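Local coordinates for GEO10716p1 (Drosophila melanogaster, PDB 7BTG), which probably removes phosphate from phosphorylated arginine in proteins, as a phosphatase of the low molecular weight protein tyrosine phosphatase family, at residues I20-W33 with Y139-Y153. The protein carries 1 engineered substitution. Residues are numbered along the deposited sequence; the frame is centred on the assembly and turned at random.
With PO4 (phosphate ion), chain C.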
ATOM      1  N   ILE A  20       4.191   3.892   6.657  1.00 33.16           N
ATOM      2  CA  ILE A  20       5.408   4.491   6.107  1.00 32.11           C
ATOM      3  C   ILE A  20       5.100   5.818   5.424  1.00 37.53           C
ATOM      4  O   ILE A  20       5.761   6.836   5.670  1.00 36.61           O
ATOM      5  CB  ILE A  20       6.085   3.517   5.129  1.00 35.12           C
ATOM      6  CG1 ILE A  20       6.964   2.532   5.893  1.00 32.92           C
ATOM      7  CG2 ILE A  20       6.875   4.285   4.064  1.00 34.03           C
ATOM      8  CD1 ILE A  20       7.452   1.375   5.057  1.00 31.51           C
ATOM      9  N   LEU A  21       4.105   5.821   4.539  1.00 34.52           N
ATOM     10  CA  LEU A  21       3.766   7.038   3.821  1.00 33.83           C
ATOM     11  C   LEU A  21       3.185   8.075   4.765  1.00 40.91           C
ATOM     12  O   LEU A  21       3.408   9.281   4.588  1.00 36.51           O
ATOM     13  CB  LEU A  21       2.776   6.736   2.695  1.00 31.57           C
ATOM     14  CG  LEU A  21       2.424   7.991   1.903  1.00 28.32           C
ATOM     15  CD1 LEU A  21       3.719   8.557   1.338  1.00 32.96           C
ATOM     16  CD2 LEU A  21       1.396   7.730   0.803  1.00 25.09           C
ATOM     17  N   LYS A  22       2.420   7.621   5.764  1.00 33.90           N
ATOM     18  CA  LYS A  22       1.931   8.534   6.791  1.00 42.03           C
ATOM     19  C   LYS A  22       3.086   9.257   7.481  1.00 42.34           C
ATOM     20  O   LYS A  22       3.007  10.468   7.726  1.00 41.03           O
ATOM     21  CB  LYS A  22       1.081   7.780   7.813  1.00 35.18           C
ATOM     22  CG  LYS A  22      -0.405   7.882   7.553  1.00 41.91           C
ATOM     23  CD  LYS A  22      -1.212   6.898   8.398  1.00 41.86           C
ATOM     24  CE  LYS A  22      -2.708   7.091   8.142  1.00 31.24           C
ATOM     25  NZ  LYS A  22      -3.534   6.321   9.103  1.00 38.54           N
ATOM     26  N   HIS A  23       4.171   8.531   7.786  1.00 37.42           N
ATOM     27  CA  HIS A  23       5.344   9.147   8.394  1.00 43.87           C
ATOM     28  C   HIS A  23       6.005  10.132   7.438  1.00 45.04           C
ATOM     29  O   HIS A  23       6.290  11.275   7.809  1.00 45.56           O
ATOM     30  CB  HIS A  23       6.344   8.080   8.828  1.00 36.68           C
ATOM     31  CG  HIS A  23       7.547   8.628   9.542  1.00 50.59           C
ATOM     32  ND1 HIS A  23       7.450   9.489  10.618  1.00 51.27           N
ATOM     33  CD2 HIS A  23       8.875   8.444   9.329  1.00 53.77           C
ATOM     34  CE1 HIS A  23       8.663   9.807  11.037  1.00 47.58           C
ATOM     35  NE2 HIS A  23       9.545   9.187  10.273  1.00 50.56           N
ATOM     36  N   LEU A  24       6.237   9.711   6.195  1.00 37.43           N
ATOM     37  CA  LEU A  24       6.878  10.588   5.225  1.00 39.27           C
ATOM     38  C   LEU A  24       6.154  11.924   5.102  1.00 44.21           C
ATOM     39  O   LEU A  24       6.802  12.978   5.073  1.00 46.15           O
ATOM     40  CB  LEU A  24       6.972   9.892   3.866  1.00 31.00           C
ATOM     41  CG  LEU A  24       8.000   8.765   3.776  1.00 36.07           C
ATOM     42  CD1 LEU A  24       7.908   8.090   2.412  1.00 37.30           C
ATOM     43  CD2 LEU A  24       9.437   9.264   4.037  1.00 37.90           C
ATOM     44  N   VAL A  25       4.815  11.915   5.046  1.00 40.71           N
ATOM     45  CA  VAL A  25       4.114  13.174   4.804  1.00 46.09           C
ATOM     46  C   VAL A  25       4.153  14.092   6.010  1.00 49.27           C
ATOM     47  O   VAL A  25       3.987  15.306   5.850  1.00 48.96           O
ATOM     48  CB  VAL A  25       2.642  13.001   4.377  1.00 45.51           C
ATOM     49  CG1 VAL A  25       2.486  11.883   3.360  1.00 39.04           C
ATOM     50  CG2 VAL A  25       1.740  12.828   5.581  1.00 46.31           C
ATOM     51  N   VAL A  26       4.354  13.562   7.219  1.00 52.66           N
ATOM     52  CA  VAL A  26       4.549  14.466   8.347  1.00 47.65           C
ATOM     53  C   VAL A  26       5.997  14.955   8.387  1.00 52.76           C
ATOM     54  O   VAL A  26       6.249  16.146   8.593  1.00 54.98           O
ATOM     55  CB  VAL A  26       4.107  13.808   9.675  1.00 50.06           C
ATOM     56  CG1 VAL A  26       2.743  13.177   9.521  1.00 49.67           C
ATOM     57  CG2 VAL A  26       5.115  12.797  10.202  1.00 51.97           C
ATOM     58  N   LYS A  27       6.965  14.062   8.141  1.00 52.92           N
ATOM     59  CA  LYS A  27       8.367  14.468   8.104  1.00 50.97           C
ATOM     60  C   LYS A  27       8.628  15.419   6.948  1.00 56.71           C
ATOM     61  O   LYS A  27       9.585  16.198   6.986  1.00 60.74           O
ATOM     62  CB  LYS A  27       9.275  13.238   7.992  1.00 49.81           C
ATOM     63  CG  LYS A  27      10.734  13.469   8.383  1.00 59.17           C
ATOM     64  CD  LYS A  27      11.695  12.480   7.678  1.00 54.43           C
ATOM     65  CE  LYS A  27      11.833  12.775   6.164  1.00 54.23           C
ATOM     66  NZ  LYS A  27      12.486  14.106   5.852  1.00 49.77           N
ATOM     67  N   ARG A  28       7.796  15.363   5.911  1.00 56.96           N
ATOM     68  CA  ARG A  28       7.814  16.355   4.847  1.00 50.96           C
ATOM     69  C   ARG A  28       6.808  17.469   5.070  1.00 53.95           C
ATOM     70  O   ARG A  28       6.748  18.390   4.250  1.00 53.51           O
ATOM     71  CB  ARG A  28       7.523  15.707   3.494  1.00 51.86           C
ATOM     72  CG  ARG A  28       8.743  15.429   2.644  1.00 54.51           C
ATOM     73  CD  ARG A  28       9.486  14.182   3.084  1.00 47.29           C
ATOM     74  NE  ARG A  28       9.806  13.373   1.914  1.00 44.26           N
ATOM     75  CZ  ARG A  28      10.746  12.440   1.873  1.00 44.86           C
ATOM     76  NH1 ARG A  28      11.489  12.180   2.947  1.00 48.12           N
ATOM     77  NH2 ARG A  28      10.938  11.766   0.751  1.00 40.73           N
ATOM     78  N   ASN A  29       5.991  17.376   6.124  1.00 52.36           N
ATOM     79  CA  ASN A  29       5.045  18.427   6.499  1.00 49.78           C
ATOM     80  C   ASN A  29       4.077  18.760   5.362  1.00 52.16           C
ATOM     81  O   ASN A  29       3.832  19.928   5.053  1.00 53.30           O
ATOM     82  CB  ASN A  29       5.799  19.677   6.964  1.00 58.41           C
ATOM     83  CG  ASN A  29       4.952  20.586   7.839  1.00 64.98           C
ATOM     84  OD1 ASN A  29       4.902  20.416   9.058  1.00 69.10           O
ATOM     85  ND2 ASN A  29       4.287  21.561   7.223  1.00 63.42           N
ATOM     86  N   LEU A  30       3.501  17.736   4.741  1.00 53.19           N
ATOM     87  CA  LEU A  30       2.634  17.958   3.593  1.00 53.56           C
ATOM     88  C   LEU A  30       1.173  18.116   3.996  1.00 50.46           C
ATOM     89  O   LEU A  30       0.732  17.670   5.056  1.00 53.58           O
ATOM     90  CB  LEU A  30       2.736  16.814   2.582  1.00 55.38           C
ATOM     91  CG  LEU A  30       4.078  16.375   2.010  1.00 58.40           C
ATOM     92  CD1 LEU A  30       3.811  15.549   0.768  1.00 52.37           C
ATOM     93  CD2 LEU A  30       4.964  17.564   1.695  1.00 55.52           C
ATOM     94  N   GLN A  31       0.418  18.740   3.104  1.00 49.16           N
ATOM     95  CA  GLN A  31      -1.032  18.825   3.195  1.00 55.44           C
ATOM     96  C   GLN A  31      -1.560  18.707   1.768  1.00 58.40           C
ATOM     97  O   GLN A  31      -0.785  18.915   0.830  1.00 71.60           O
ATOM     98  CB  GLN A  31      -1.455  20.147   3.834  1.00 62.94           C
ATOM     99  CG  GLN A  31      -1.087  20.284   5.303  1.00 63.04           C
ATOM    100  CD  GLN A  31      -0.202  21.501   5.569  1.00 56.83           C
ATOM    101  OE1 GLN A  31      -0.651  22.633   5.443  1.00 65.52           O
ATOM    102  NE2 GLN A  31       1.044  21.267   5.972  1.00 49.88           N
ATOM    103  N   ASP A  32      -2.825  18.346   1.558  1.00 54.98           N
ATOM    104  CA  ASP A  32      -3.721  17.805   2.560  1.00 56.95           C
ATOM    105  C   ASP A  32      -3.868  16.329   2.222  1.00 52.58           C
ATOM    106  O   ASP A  32      -4.656  15.961   1.347  1.00 53.90           O
ATOM    107  CB  ASP A  32      -5.067  18.524   2.539  1.00 58.39           C
ATOM    108  CG  ASP A  32      -5.861  18.311   3.815  1.00 70.51           C
ATOM    109  OD1 ASP A  32      -5.387  17.529   4.678  1.00 64.05           O
ATOM    110  OD2 ASP A  32      -6.953  18.927   3.948  1.00 76.93           O
ATOM    111  N   TRP A  33      -3.089  15.496   2.910  1.00 50.67           N
ATOM    112  CA  TRP A  33      -2.885  14.108   2.530  1.00 46.30           C
ATOM    113  C   TRP A  33      -3.711  13.179   3.400  1.00 47.92           C
ATOM    114  O   TRP A  33      -3.837  13.384   4.612  1.00 43.41           O
ATOM    115  CB  TRP A  33      -1.412  13.725   2.635  1.00 48.09           C
ATOM    116  CG  TRP A  33      -0.601  14.163   1.453  1.00 50.81           C
ATOM    117  CD1 TRP A  33      -0.316  15.448   1.082  1.00 53.47           C
ATOM    118  CD2 TRP A  33       0.029  13.320   0.490  1.00 49.62           C
ATOM    119  NE1 TRP A  33       0.451  15.455  -0.056  1.00 51.05           N
ATOM    120  CE2 TRP A  33       0.680  14.159  -0.439  1.00 54.46           C
ATOM    121  CE3 TRP A  33       0.109  11.938   0.321  1.00 46.60           C
ATOM    122  CZ2 TRP A  33       1.399  13.657  -1.519  1.00 51.73           C
ATOM    123  CZ3 TRP A  33       0.824  11.443  -0.751  1.00 43.83           C
ATOM    124  CH2 TRP A  33       1.458  12.297  -1.657  1.00 50.37           C
ATOM    125  N   TYR A 139       9.654  -4.041   3.370  1.00 36.89           N
ATOM    126  CA  TYR A 139       9.777  -2.719   3.958  1.00 33.30           C
ATOM    127  C   TYR A 139      10.662  -1.831   3.098  1.00 29.37           C
ATOM    128  O   TYR A 139      10.319  -0.673   2.837  1.00 27.54           O
ATOM    129  CB  TYR A 139      10.331  -2.830   5.376  1.00 34.12           C
ATOM    130  CG  TYR A 139      10.627  -1.485   5.994  1.00 33.84           C
ATOM    131  CD1 TYR A 139      11.863  -0.872   5.813  1.00 42.04           C
ATOM    132  CD2 TYR A 139       9.678  -0.826   6.753  1.00 34.66           C
ATOM    133  CE1 TYR A 139      12.133   0.352   6.360  1.00 38.50           C
ATOM    134  CE2 TYR A 139       9.946   0.407   7.305  1.00 40.27           C
ATOM    135  CZ  TYR A 139      11.174   0.988   7.103  1.00 33.15           C
ATOM    136  OH  TYR A 139      11.461   2.218   7.645  1.00 45.49           O
ATOM    137  N   LEU A 140      11.800  -2.364   2.643  1.00 31.09           N
ATOM    138  CA  LEU A 140      12.734  -1.574   1.843  1.00 36.35           C
ATOM    139  C   LEU A 140      12.136  -1.221   0.486  1.00 34.26           C
ATOM    140  O   LEU A 140      12.223  -0.065   0.052  1.00 32.61           O
ATOM    141  CB  LEU A 140      14.059  -2.329   1.673  1.00 33.76           C
ATOM    142  CG  LEU A 140      14.899  -2.560   2.949  1.00 42.95           C
ATOM    143  CD1 LEU A 140      15.945  -3.665   2.747  1.00 31.35           C
ATOM    144  CD2 LEU A 140      15.578  -1.271   3.461  1.00 32.66           C
ATOM    145  N   GLN A 141      11.522  -2.200  -0.194  1.00 32.95           N
ATOM    146  CA  GLN A 141      10.829  -1.911  -1.450  1.00 33.70           C
ATOM    147  C   GLN A 141       9.738  -0.869  -1.255  1.00 29.51           C
ATOM    148  O   GLN A 141       9.553   0.011  -2.101  1.00 30.03           O
ATOM    149  CB  GLN A 141      10.210  -3.176  -2.037  1.00 30.62           C
ATOM    150  CG  GLN A 141      11.084  -4.028  -2.922  1.00 32.71           C
ATOM    151  CD  GLN A 141      10.481  -5.426  -3.128  1.00 34.66           C
ATOM    152  OE1 GLN A 141      10.128  -6.100  -2.169  1.00 36.00           O
ATOM    153  NE2 GLN A 141      10.350  -5.848  -4.382  1.00 34.35           N
ATOM    154  N   ILE A 142       8.990  -0.965  -0.160  1.00 32.03           N
ATOM    155  CA  ILE A 142       7.892  -0.030   0.051  1.00 29.52           C
ATOM    156  C   ILE A 142       8.438   1.361   0.351  1.00 28.40           C
ATOM    157  O   ILE A 142       7.916   2.372  -0.138  1.00 25.61           O
ATOM    158  CB  ILE A 142       6.959  -0.540   1.168  1.00 24.94           C
ATOM    159  CG1 ILE A 142       6.169  -1.778   0.716  1.00 30.19           C
ATOM    160  CG2 ILE A 142       5.989   0.536   1.564  1.00 24.35           C
ATOM    161  CD1 ILE A 142       5.565  -2.591   1.881  1.00 28.27           C
ATOM    162  N   LEU A 143       9.502   1.433   1.148  1.00 29.92           N
ATOM    163  CA  LEU A 143      10.090   2.723   1.491  1.00 30.89           C
ATOM    164  C   LEU A 143      10.624   3.435   0.248  1.00 34.25           C
ATOM    165  O   LEU A 143      10.280   4.593  -0.004  1.00 33.51           O
ATOM    166  CB  LEU A 143      11.198   2.524   2.522  1.00 32.19           C
ATOM    167  CG  LEU A 143      11.921   3.781   2.990  1.00 36.58           C
ATOM    168  CD1 LEU A 143      10.907   4.819   3.442  1.00 32.37           C
ATOM    169  CD2 LEU A 143      12.848   3.399   4.116  1.00 36.15           C
ATOM    170  N   GLU A 144      11.445   2.753  -0.562  1.00 29.29           N
ATOM    171  CA  GLU A 144      11.950   3.415  -1.759  1.00 34.57           C
ATOM    172  C   GLU A 144      10.807   3.799  -2.679  1.00 37.28           C
ATOM    173  O   GLU A 144      10.786   4.920  -3.213  1.00 34.64           O
ATOM    174  CB  GLU A 144      12.955   2.541  -2.509  1.00 35.43           C
ATOM    175  CG  GLU A 144      13.549   3.263  -3.734  1.00 36.72           C
ATOM    176  CD  GLU A 144      14.592   2.435  -4.483  1.00 46.44           C
ATOM    177  OE1 GLU A 144      15.007   1.375  -3.958  1.00 44.29           O
ATOM    178  OE2 GLU A 144      15.003   2.852  -5.597  1.00 48.71           O
ATOM    179  N   SER A 145       9.833   2.886  -2.849  1.00 32.09           N
ATOM    180  CA  SER A 145       8.692   3.140  -3.723  1.00 28.95           C
ATOM    181  C   SER A 145       7.959   4.404  -3.311  1.00 26.06           C
ATOM    182  O   SER A 145       7.659   5.257  -4.151  1.00 30.10           O
ATOM    183  CB  SER A 145       7.718   1.950  -3.708  1.00 30.56           C
ATOM    184  OG  SER A 145       8.325   0.746  -4.125  1.00 27.16           O
ATOM    185  N   CYS A 146       7.630   4.531  -2.022  1.00 25.27           N
ATOM    186  CA  CYS A 146       6.962   5.745  -1.563  1.00 28.95           C
ATOM    187  C   CYS A 146       7.846   6.977  -1.766  1.00 31.46           C
ATOM    188  O   CYS A 146       7.351   8.067  -2.076  1.00 30.87           O
ATOM    189  CB  CYS A 146       6.582   5.625  -0.082  1.00 34.66           C
ATOM    190  SG  CYS A 146       5.262   4.464   0.320  1.00 35.06           S
ATOM    191  N   GLU A 147       9.152   6.836  -1.546  1.00 32.56           N
ATOM    192  CA  GLU A 147      10.041   7.985  -1.704  1.00 35.93           C
ATOM    193  C   GLU A 147      10.044   8.489  -3.138  1.00 34.84           C
ATOM    194  O   GLU A 147       9.841   9.682  -3.387  1.00 37.47           O
ATOM    195  CB  GLU A 147      11.448   7.614  -1.270  1.00 34.96           C
ATOM    196  CG  GLU A 147      11.500   7.193   0.155  1.00 40.55           C
ATOM    197  CD  GLU A 147      12.747   7.623   0.829  1.00 40.45           C
ATOM    198  OE1 GLU A 147      13.053   8.830   0.780  1.00 44.75           O
ATOM    199  OE2 GLU A 147      13.430   6.740   1.385  1.00 49.60           O
ATOM    200  N   ARG A 148      10.261   7.594  -4.103  1.00 28.00           N
ATOM    201  CA  ARG A 148      10.273   8.055  -5.487  1.00 37.33           C
ATOM    202  C   ARG A 148       8.902   8.540  -5.923  1.00 34.29           C
ATOM    203  O   ARG A 148       8.807   9.477  -6.719  1.00 36.54           O
ATOM    204  CB  ARG A 148      10.801   6.952  -6.403  1.00 33.88           C
ATOM    205  CG  ARG A 148      12.210   6.573  -6.022  1.00 34.58           C
ATOM    206  CD  ARG A 148      12.977   5.920  -7.117  1.00 30.75           C
ATOM    207  NE  ARG A 148      14.308   5.564  -6.638  1.00 42.09           N
ATOM    208  CZ  ARG A 148      15.356   6.386  -6.648  1.00 36.64           C
ATOM    209  NH1 ARG A 148      15.236   7.613  -7.122  1.00 39.36           N
ATOM    210  NH2 ARG A 148      16.527   5.977  -6.184  1.00 46.41           N
ATOM    211  N   PHE A 149       7.834   7.953  -5.383  1.00 32.98           N
ATOM    212  CA  PHE A 149       6.495   8.422  -5.717  1.00 36.61           C
ATOM    213  C   PHE A 149       6.285   9.867  -5.279  1.00 37.16           C
ATOM    214  O   PHE A 149       5.715  10.675  -6.021  1.00 34.06           O
ATOM    215  CB  PHE A 149       5.435   7.517  -5.089  1.00 32.46           C
ATOM    216  CG  PHE A 149       4.061   8.141  -5.056  1.00 30.38           C
ATOM    217  CD1 PHE A 149       3.488   8.531  -3.855  1.00 34.56           C
ATOM    218  CD2 PHE A 149       3.368   8.368  -6.219  1.00 31.18           C
ATOM    219  CE1 PHE A 149       2.235   9.101  -3.811  1.00 31.84           C
ATOM    220  CE2 PHE A 149       2.108   8.954  -6.190  1.00 31.80           C
ATOM    221  CZ  PHE A 149       1.546   9.323  -4.983  1.00 36.39           C
ATOM    222  N   LEU A 150       6.712  10.204  -4.058  1.00 37.62           N
ATOM    223  CA  LEU A 150       6.515  11.568  -3.569  1.00 39.84           C
ATOM    224  C   LEU A 150       7.341  12.556  -4.382  1.00 45.65           C
ATOM    225  O   LEU A 150       6.863  13.641  -4.734  1.00 50.05           O
ATOM    226  CB  LEU A 150       6.887  11.654  -2.090  1.00 43.07           C
ATOM    227  CG  LEU A 150       5.986  11.024  -1.029  1.00 43.70           C
ATOM    228  CD1 LEU A 150       6.769  10.916   0.263  1.00 40.60           C
ATOM    229  CD2 LEU A 150       4.728  11.851  -0.817  1.00 40.58           C
ATOM    230  N   GLN A 151       8.581  12.178  -4.697  1.00 44.03           N
ATOM    231  CA  GLN A 151       9.450  12.976  -5.547  1.00 45.51           C
ATOM    232  C   GLN A 151       8.793  13.288  -6.877  1.00 52.06           C
ATOM    233  O   GLN A 151       9.021  14.362  -7.441  1.00 57.64           O
ATOM    234  CB  GLN A 151      10.764  12.228  -5.761  1.00 41.44           C
ATOM    235  CG  GLN A 151      11.807  12.970  -6.559  1.00 56.06           C
ATOM    236  CD  GLN A 151      12.666  12.041  -7.410  1.00 61.01           C
ATOM    237  OE1 GLN A 151      13.211  11.053  -6.914  1.00 58.95           O
ATOM    238  NE2 GLN A 151      12.778  12.350  -8.701  1.00 58.70           N
ATOM    239  N   HIS A 152       7.960  12.373  -7.385  1.00 51.99           N
ATOM    240  CA  HIS A 152       7.355  12.562  -8.699  1.00 49.82           C
ATOM    241  C   HIS A 152       6.083  13.387  -8.634  1.00 52.82           C
ATOM    242  O   HIS A 152       5.786  14.126  -9.577  1.00 56.89           O
ATOM    243  CB  HIS A 152       7.054  11.211  -9.347  1.00 51.77           C
ATOM    244  CG  HIS A 152       8.278  10.400  -9.652  1.00 53.87           C
ATOM    245  ND1 HIS A 152       9.466  10.554  -8.964  1.00 58.43           N
ATOM    246  CD2 HIS A 152       8.502   9.435 -10.578  1.00 55.98           C
ATOM    247  CE1 HIS A 152      10.366   9.715  -9.448  1.00 57.12           C
ATOM    248  NE2 HIS A 152       9.808   9.025 -10.428  1.00 61.87           N
ATOM    249  N   TYR A 153       5.322  13.285  -7.541  1.00 55.61           N
ATOM    250  CA  TYR A 153       4.070  14.026  -7.464  1.00 56.39           C
ATOM    251  C   TYR A 153       4.316  15.504  -7.196  1.00 58.01           C
ATOM    252  O   TYR A 153       3.559  16.352  -7.678  1.00 59.21           O
ATOM    253  CB  TYR A 153       3.159  13.413  -6.397  1.00 55.17           C
ATOM    254  CG  TYR A 153       2.127  14.369  -5.830  1.00 57.44           C
ATOM    255  CD1 TYR A 153       0.864  14.496  -6.401  1.00 56.48           C
ATOM    256  CD2 TYR A 153       2.424  15.148  -4.715  1.00 59.86           C
ATOM    257  CE1 TYR A 153      -0.076  15.380  -5.865  1.00 56.54           C
ATOM    258  CE2 TYR A 153       1.506  16.026  -4.182  1.00 59.19           C
ATOM    259  CZ  TYR A 153       0.258  16.142  -4.753  1.00 60.89           C
ATOM    260  OH  TYR A 153      -0.641  17.033  -4.194  1.00 69.39           O
TER
HETATM  261  P   PO4 C 202      -6.476   3.651   9.952  1.00 57.28           P
HETATM  262  O1  PO4 C 202      -6.380   5.160  10.035  1.00 61.76           O
HETATM  263  O2  PO4 C 202      -5.157   3.001  10.327  1.00 46.80           O
HETATM  264  O3  PO4 C 202      -7.526   3.186  10.929  1.00 65.85           O
HETATM  265  O4  PO4 C 202      -6.957   3.277   8.554  1.00 51.23           O
HETATM  266  O   HOH W   1      11.021  11.743  -1.693  1.00 33.61           O
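Ile20 faces Leu143 and Leu21 faces Cys146 where helix 20-27 and helix 139-153 run in the same general direction, their axes 10.2 Å apart and crossing at -42°. Ile20 enters as a knob into the hole formed by Tyr139, Ile142, Leu143 and Cys146: CG1 stays beside the backbone N (chi1 -84°) and carries CD1 to within 3.5 Å of Tyr139 CE2, while CG2 reaches Leu143 CD1 and Cys146 SG. One turn on, Leu24 CD1 sits 3.7 Å from Cys146 CB and also meets Leu150 CD1. Leu150 wedges between the leucines and the indole: CD1 packs on Leu24, CD2 lies 3.4 Å from Trp33 CH2, and Leu21 CD1 touches both methyls. The same indole turns its edge to the face of Tyr153, a T-shaped pair with planes at 86°, and receives Phe149 CE1 at its rim; Leu30 CD1 and Val25 CG1 rest on one face. With an alanine at Trp33, Leu150 CD2 and Phe149 CE1 would probably border a gap and the face of Tyr153 would lose the edge it meets. At the periphery, Arg28 NH2 makes a long salt bridge of 3.6 Å to Glu147 OE1. Leu21 and Cys146 both also touch Phe5 of strand 2-7, so the two helices pack together on one side of the four-stranded parallel sheet, the α/β architecture of low molecular weight phosphatases.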